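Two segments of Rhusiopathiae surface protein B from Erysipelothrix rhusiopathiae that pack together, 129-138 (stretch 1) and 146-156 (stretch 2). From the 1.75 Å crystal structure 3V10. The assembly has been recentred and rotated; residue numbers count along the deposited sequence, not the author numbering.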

ATOM      1  N   ASP A 129      -3.941  25.465   6.436  1.00 23.44           N
ATOM      2  CA  ASP A 129      -2.654  25.616   5.763  1.00 24.28           C
ATOM      3  C   ASP A 129      -1.959  24.285   5.484  1.00 23.94           C
ATOM      4  O   ASP A 129      -2.093  23.333   6.250  1.00 23.94           O
ATOM      5  CB  ASP A 129      -1.714  26.502   6.595  1.00 26.44           C
ATOM      6  CG  ASP A 129      -2.321  27.853   6.935  1.00 28.69           C
ATOM      7  OD1 ASP A 129      -2.973  28.456   6.055  1.00 26.86           O
ATOM      8  OD2 ASP A 129      -2.132  28.318   8.080  1.00 30.13           O
ATOM      9  N   ASP A 130      -1.224  24.216   4.377  1.00 24.04           N
ATOM     10  CA  ASP A 130      -0.489  22.999   4.054  1.00 23.72           C
ATOM     11  C   ASP A 130       0.637  22.905   5.072  1.00 22.48           C
ATOM     12  O   ASP A 130       1.219  23.917   5.454  1.00 23.51           O
ATOM     13  CB  ASP A 130       0.086  23.058   2.641  1.00 26.40           C
ATOM     14  CG  ASP A 130      -0.980  22.970   1.578  1.00 27.31           C
ATOM     15  OD1 ASP A 130      -2.094  22.489   1.882  1.00 30.07           O
ATOM     16  OD2 ASP A 130      -0.696  23.370   0.432  1.00 32.62           O
ATOM     17  N   LYS A 131       0.952  21.689   5.497  1.00 21.68           N
ATOM     18  CA  LYS A 131       1.976  21.483   6.515  1.00 20.13           C
ATOM     19  C   LYS A 131       2.972  20.398   6.110  1.00 17.37           C
ATOM     20  O   LYS A 131       2.679  19.566   5.254  1.00 17.40           O
ATOM     21  CB  LYS A 131       1.275  21.100   7.821  1.00 21.23           C
ATOM     22  CG  LYS A 131       2.115  21.145   9.080  1.00 22.90           C
ATOM     23  CD  LYS A 131       1.213  20.864  10.279  1.00 23.48           C
ATOM     24  CE  LYS A 131       1.953  20.939  11.600  1.00 24.07           C
ATOM     25  NZ  LYS A 131       1.004  20.786  12.739  1.00 24.67           N
ATOM     26  N   ILE A 132       4.153  20.428   6.722  1.00 15.77           N
ATOM     27  CA  ILE A 132       5.193  19.440   6.448  1.00 14.75           C
ATOM     28  C   ILE A 132       5.634  18.790   7.752  1.00 13.70           C
ATOM     29  O   ILE A 132       5.948  19.476   8.721  1.00 15.52           O
ATOM     30  CB  ILE A 132       6.436  20.078   5.797  1.00 15.77           C
ATOM     31  CG1 ILE A 132       6.059  20.706   4.458  1.00 16.43           C
ATOM     32  CG2 ILE A 132       7.526  19.018   5.594  1.00 14.68           C
ATOM     33  CD1 ILE A 132       7.214  21.425   3.781  1.00 19.67           C
ATOM     34  N   ALA A 133       5.646  17.461   7.772  1.00 12.67           N
ATOM     35  CA  ALA A 133       6.072  16.738   8.958  1.00 10.80           C
ATOM     36  C   ALA A 133       7.463  16.179   8.712  1.00 10.99           C
ATOM     37  O   ALA A 133       7.703  15.511   7.708  1.00 10.20           O
ATOM     38  CB  ALA A 133       5.095  15.607   9.265  1.00 10.70           C
ATOM     39  N   GLU A 134       8.385  16.476   9.627  1.00 10.58           N
ATOM     40  CA  GLU A 134       9.749  15.993   9.519  1.00 10.98           C
ATOM     41  C   GLU A 134       9.956  14.868  10.523  1.00 11.92           C
ATOM     42  O   GLU A 134       9.955  15.100  11.727  1.00 12.36           O
ATOM     43  CB  GLU A 134      10.737  17.117   9.805  1.00 13.70           C
ATOM     44  CG  GLU A 134      10.661  18.268   8.818  1.00 14.18           C
ATOM     45  CD  GLU A 134      11.754  19.291   9.054  1.00 16.47           C
ATOM     46  OE1 GLU A 134      11.821  19.826  10.179  1.00 14.96           O
ATOM     47  OE2 GLU A 134      12.540  19.546   8.116  1.00 19.22           O
ATOM     48  N   LEU A 135      10.144  13.658  10.016  1.00 11.52           N
ATOM     49  CA  LEU A 135      10.343  12.494  10.869  1.00 12.78           C
ATOM     50  C   LEU A 135      11.672  11.797  10.621  1.00 13.59           C
ATOM     51  O   LEU A 135      11.711  10.666  10.140  1.00 12.52           O
ATOM     52  CB  LEU A 135       9.197  11.502  10.666  1.00 15.68           C
ATOM     53  CG  LEU A 135       7.808  11.977  11.101  1.00 16.73           C
ATOM     54  CD1 LEU A 135       6.777  10.923  10.734  1.00 16.45           C
ATOM     55  CD2 LEU A 135       7.794  12.244  12.600  1.00 18.10           C
ATOM     56  N   PRO A 136      12.787  12.468  10.950  1.00 13.69           N
ATOM     57  CA  PRO A 136      14.104  11.859  10.746  1.00 14.94           C
ATOM     58  C   PRO A 136      14.187  10.613  11.616  1.00 14.56           C
ATOM     59  O   PRO A 136      13.660  10.602  12.727  1.00 15.57           O
ATOM     60  CB  PRO A 136      15.066  12.968  11.167  1.00 16.27           C
ATOM     61  CG  PRO A 136      14.293  13.726  12.184  1.00 14.53           C
ATOM     62  CD  PRO A 136      12.901  13.778  11.618  1.00 15.61           C
ATOM     63  N   THR A 137      14.838   9.566  11.125  1.00 15.57           N
ATOM     64  CA  THR A 137      14.889   8.335  11.896  1.00 15.66           C
ATOM     65  C   THR A 137      16.035   7.381  11.556  1.00 16.04           C
ATOM     66  O   THR A 137      16.581   7.396  10.451  1.00 13.37           O
ATOM     67  CB  THR A 137      13.548   7.564  11.711  1.00 17.39           C
ATOM     68  OG1 THR A 137      13.485   6.449  12.607  1.00 15.92           O
ATOM     69  CG2 THR A 137      13.436   7.046  10.277  1.00 17.71           C
ATOM     70  N   ASN A 138      16.395   6.563  12.538  1.00 14.12           N
ATOM     71  CA  ASN A 138      17.404   5.528  12.374  1.00 14.76           C
ATOM     72  C   ASN A 138      16.731   4.261  12.901  1.00 14.70           C
ATOM     73  O   ASN A 138      17.391   3.306  13.304  1.00 13.36           O
ATOM     74  CB  ASN A 138      18.685   5.836  13.173  1.00 15.17           C
ATOM     75  CG  ASN A 138      18.418   6.126  14.639  1.00 17.00           C
ATOM     76  OD1 ASN A 138      17.352   5.817  15.167  1.00 16.52           O
ATOM     77  ND2 ASN A 138      19.405   6.720  15.309  1.00 17.32           N
ATOM     78  N   LYS A 146      20.748   9.050  11.492  1.00 18.38           N
ATOM     79  CA  LYS A 146      19.357   9.203  11.096  1.00 19.57           C
ATOM     80  C   LYS A 146      19.249   9.708   9.663  1.00 19.84           C
ATOM     81  O   LYS A 146      20.122  10.427   9.172  1.00 18.53           O
ATOM     82  CB  LYS A 146      18.644  10.187  12.024  1.00 19.80           C
ATOM     83  CG  LYS A 146      18.596   9.760  13.478  1.00 20.53           C
ATOM     84  CD  LYS A 146      17.830  10.777  14.316  1.00 22.85           C
ATOM     85  CE  LYS A 146      17.844  10.414  15.797  1.00 24.51           C
ATOM     86  NZ  LYS A 146      17.054  11.390  16.610  1.00 25.32           N
ATOM     87  N   GLN A 147      18.178   9.310   8.990  1.00 18.09           N
ATOM     88  CA  GLN A 147      17.921   9.753   7.631  1.00 18.80           C
ATOM     89  C   GLN A 147      16.600  10.505   7.690  1.00 18.33           C
ATOM     90  O   GLN A 147      15.679  10.091   8.394  1.00 18.72           O
ATOM     91  CB  GLN A 147      17.840   8.558   6.679  1.00 21.50           C
ATOM     92  CG  GLN A 147      19.209   7.990   6.327  1.00 22.98           C
ATOM     93  CD  GLN A 147      19.144   6.909   5.269  1.00 24.00           C
ATOM     94  OE1 GLN A 147      18.411   7.029   4.288  1.00 24.95           O
ATOM     95  NE2 GLN A 147      19.923   5.849   5.454  1.00 24.65           N
ATOM     96  N   MET A 148      16.511  11.616   6.968  1.00 17.32           N
ATOM     97  CA  MET A 148      15.297  12.425   6.994  1.00 17.09           C
ATOM     98  C   MET A 148      14.141  11.878   6.173  1.00 16.29           C
ATOM     99  O   MET A 148      14.318  11.341   5.081  1.00 18.16           O
ATOM    100  CB  MET A 148      15.588  13.863   6.533  1.00 16.54           C
ATOM    101  CG  MET A 148      14.339  14.749   6.354  1.00 19.18           C
ATOM    102  SD  MET A 148      13.529  15.366   7.869  1.00 12.97           S
ATOM    103  CE  MET A 148      12.956  13.952   8.568  1.00 24.13           C
ATOM    104  N   ILE A 149      12.952  12.024   6.736  1.00 13.73           N
ATOM    105  CA  ILE A 149      11.714  11.622   6.096  1.00 14.36           C
ATOM    106  C   ILE A 149      10.832  12.856   6.186  1.00 13.36           C
ATOM    107  O   ILE A 149      10.622  13.405   7.275  1.00 13.71           O
ATOM    108  CB  ILE A 149      11.032  10.440   6.834  1.00 13.58           C
ATOM    109  CG1 ILE A 149      11.812   9.148   6.576  1.00 16.81           C
ATOM    110  CG2 ILE A 149       9.580  10.313   6.385  1.00 16.73           C
ATOM    111  CD1 ILE A 149      11.199   7.909   7.219  1.00 15.90           C
ATOM    112  N   THR A 150      10.358  13.316   5.035  1.00 13.69           N
ATOM    113  CA  THR A 150       9.493  14.484   4.963  1.00 14.91           C
ATOM    114  C   THR A 150       8.137  14.043   4.437  1.00 15.14           C
ATOM    115  O   THR A 150       8.040  13.466   3.352  1.00 14.75           O
ATOM    116  CB  THR A 150      10.082  15.561   4.021  1.00 18.32           C
ATOM    117  OG1 THR A 150      10.182  15.035   2.693  1.00 22.57           O
ATOM    118  CG2 THR A 150      11.465  15.970   4.494  1.00 20.34           C
ATOM    119  N   ILE A 151       7.094  14.315   5.217  1.00 13.63           N
ATOM    120  CA  ILE A 151       5.740  13.928   4.852  1.00 14.59           C
ATOM    121  C   ILE A 151       4.836  15.138   4.718  1.00 14.91           C
ATOM    122  O   ILE A 151       4.757  15.974   5.615  1.00 13.80           O
ATOM    123  CB  ILE A 151       5.126  12.980   5.910  1.00 14.78           C
ATOM    124  CG1 ILE A 151       5.911  11.666   5.957  1.00 18.29           C
ATOM    125  CG2 ILE A 151       3.654  12.716   5.587  1.00 15.44           C
ATOM    126  CD1 ILE A 151       5.488  10.746   7.083  1.00 19.97           C
ATOM    127  N   SER A 152       4.147  15.221   3.590  1.00 15.57           N
ATOM    128  CA  SER A 152       3.244  16.329   3.342  1.00 15.36           C
ATOM    129  C   SER A 152       1.921  16.157   4.070  1.00 15.88           C
ATOM    130  O   SER A 152       1.280  15.108   3.987  1.00 15.70           O
ATOM    131  CB  SER A 152       2.968  16.469   1.847  1.00 17.82           C
ATOM    132  OG  SER A 152       1.908  17.383   1.628  1.00 18.96           O
ATOM    133  N   GLN A 153       1.524  17.201   4.788  1.00 14.33           N
ATOM    134  CA  GLN A 153       0.261  17.213   5.504  1.00 16.99           C
ATOM    135  C   GLN A 153      -0.562  18.279   4.803  1.00 16.48           C
ATOM    136  O   GLN A 153      -0.515  19.451   5.169  1.00 17.96           O
ATOM    137  CB  GLN A 153       0.472  17.593   6.965  1.00 16.99           C
ATOM    138  CG  GLN A 153       1.177  16.534   7.780  1.00 16.65           C
ATOM    139  CD  GLN A 153       1.461  17.000   9.189  1.00 17.67           C
ATOM    140  OE1 GLN A 153       2.396  17.767   9.424  1.00 18.27           O
ATOM    141  NE2 GLN A 153       0.643  16.555  10.137  1.00 16.93           N
ATOM    142  N   PRO A 154      -1.327  17.882   3.777  1.00 18.23           N
ATOM    143  CA  PRO A 154      -2.158  18.818   3.016  1.00 19.01           C
ATOM    144  C   PRO A 154      -3.199  19.554   3.846  1.00 18.44           C
ATOM    145  O   PRO A 154      -3.820  18.981   4.740  1.00 19.66           O
ATOM    146  CB  PRO A 154      -2.791  17.925   1.951  1.00 19.11           C
ATOM    147  CG  PRO A 154      -2.942  16.619   2.676  1.00 19.86           C
ATOM    148  CD  PRO A 154      -1.599  16.492   3.366  1.00 19.36           C
ATOM    149  N   GLY A 155      -3.375  20.834   3.548  1.00 22.07           N
ATOM    150  CA  GLY A 155      -4.356  21.623   4.264  1.00 22.41           C
ATOM    151  C   GLY A 155      -5.729  21.310   3.713  1.00 23.79           C
ATOM    152  O   GLY A 155      -5.849  20.718   2.639  1.00 24.75           O
ATOM    153  N   THR A 156      -6.762  21.691   4.454  1.00 24.08           N
ATOM    154  CA  THR A 156      -8.139  21.460   4.037  1.00 26.46           C
ATOM    155  C   THR A 156      -8.783  22.803   3.693  1.00 26.27           C
ATOM    156  O   THR A 156      -8.972  23.649   4.565  1.00 27.66           O
ATOM    157  CB  THR A 156      -8.950  20.788   5.162  1.00 25.52           C
ATOM    158  OG1 THR A 156      -8.348  19.530   5.502  1.00 28.20           O
ATOM    159  CG2 THR A 156     -10.388  20.564   4.717  1.00 25.76           C
TER

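The two stretches run antiparallel, their strands 131-134 and 150-153 meeting at 152°, and together they bury 902 Å². The three residues with the most surface covered, Gln153, Lys146 and Lys131, illustrate how the contact is made.

Gln153, with 93 Å² covered, contributes most. Its backbone closes a hydrogen-bonded pair with Lys131: Lys131 N donates to Gln153 O at 2.7 Å, and Gln153 N to Lys131 O at 2.7 Å. Its side chain (chi1 m, chi2 t) lies on the same sheet face as Lys131 and Ala133, so that Gln153 OE1 sits 3.4 Å from Lys131 CG and 3.5 Å from Ala133 CB. These are packing contacts; the amide NE2 is satisfied by a hydrogen bond elsewhere in the structure, which suits a polar group to a buried site. Lys131 (66 Å²), extended through four t rotamers, covers this region with its methylenes while its end leads away.

At the next hydrogen-bonded pair, Ile151 N donates to Ala133 O and Ala133 N to Ile151 O, both at 2.8 Å and nearly linear (172° and 175°). The small Ala133 side chain puts Ala133 CB 4.3 Å from Ile151 CB, and Ile151 CD1 reaches Leu135 CD1 at 3.9 Å, an apolar cluster of buried residues. Leu135 N continues the ladder by donating to Ile149 O at 2.8 Å.

At the other end, Lys146 loses 80 Å². This exposed lysine is extended (chi1 m, the rest t): its aliphatic part packs, Lys146 CG lying 3.6 Å from Asn138 ND2, while its end leads away from stretch 1. Lys146 CA makes a CA-H...O contact with Thr137 O at 3.4 Å. Gln147 N donates to Thr137 O at 2.9 Å, while Thr137 N donates to Gln147 O at 2.9 Å.

Beyond Gln153, Gly155 N donates to Asp130 OD1 at 2.7 Å. Glycine fits here because an ideal CB on Gly155 would lie 2.7 Å from Asp129 C, a clash.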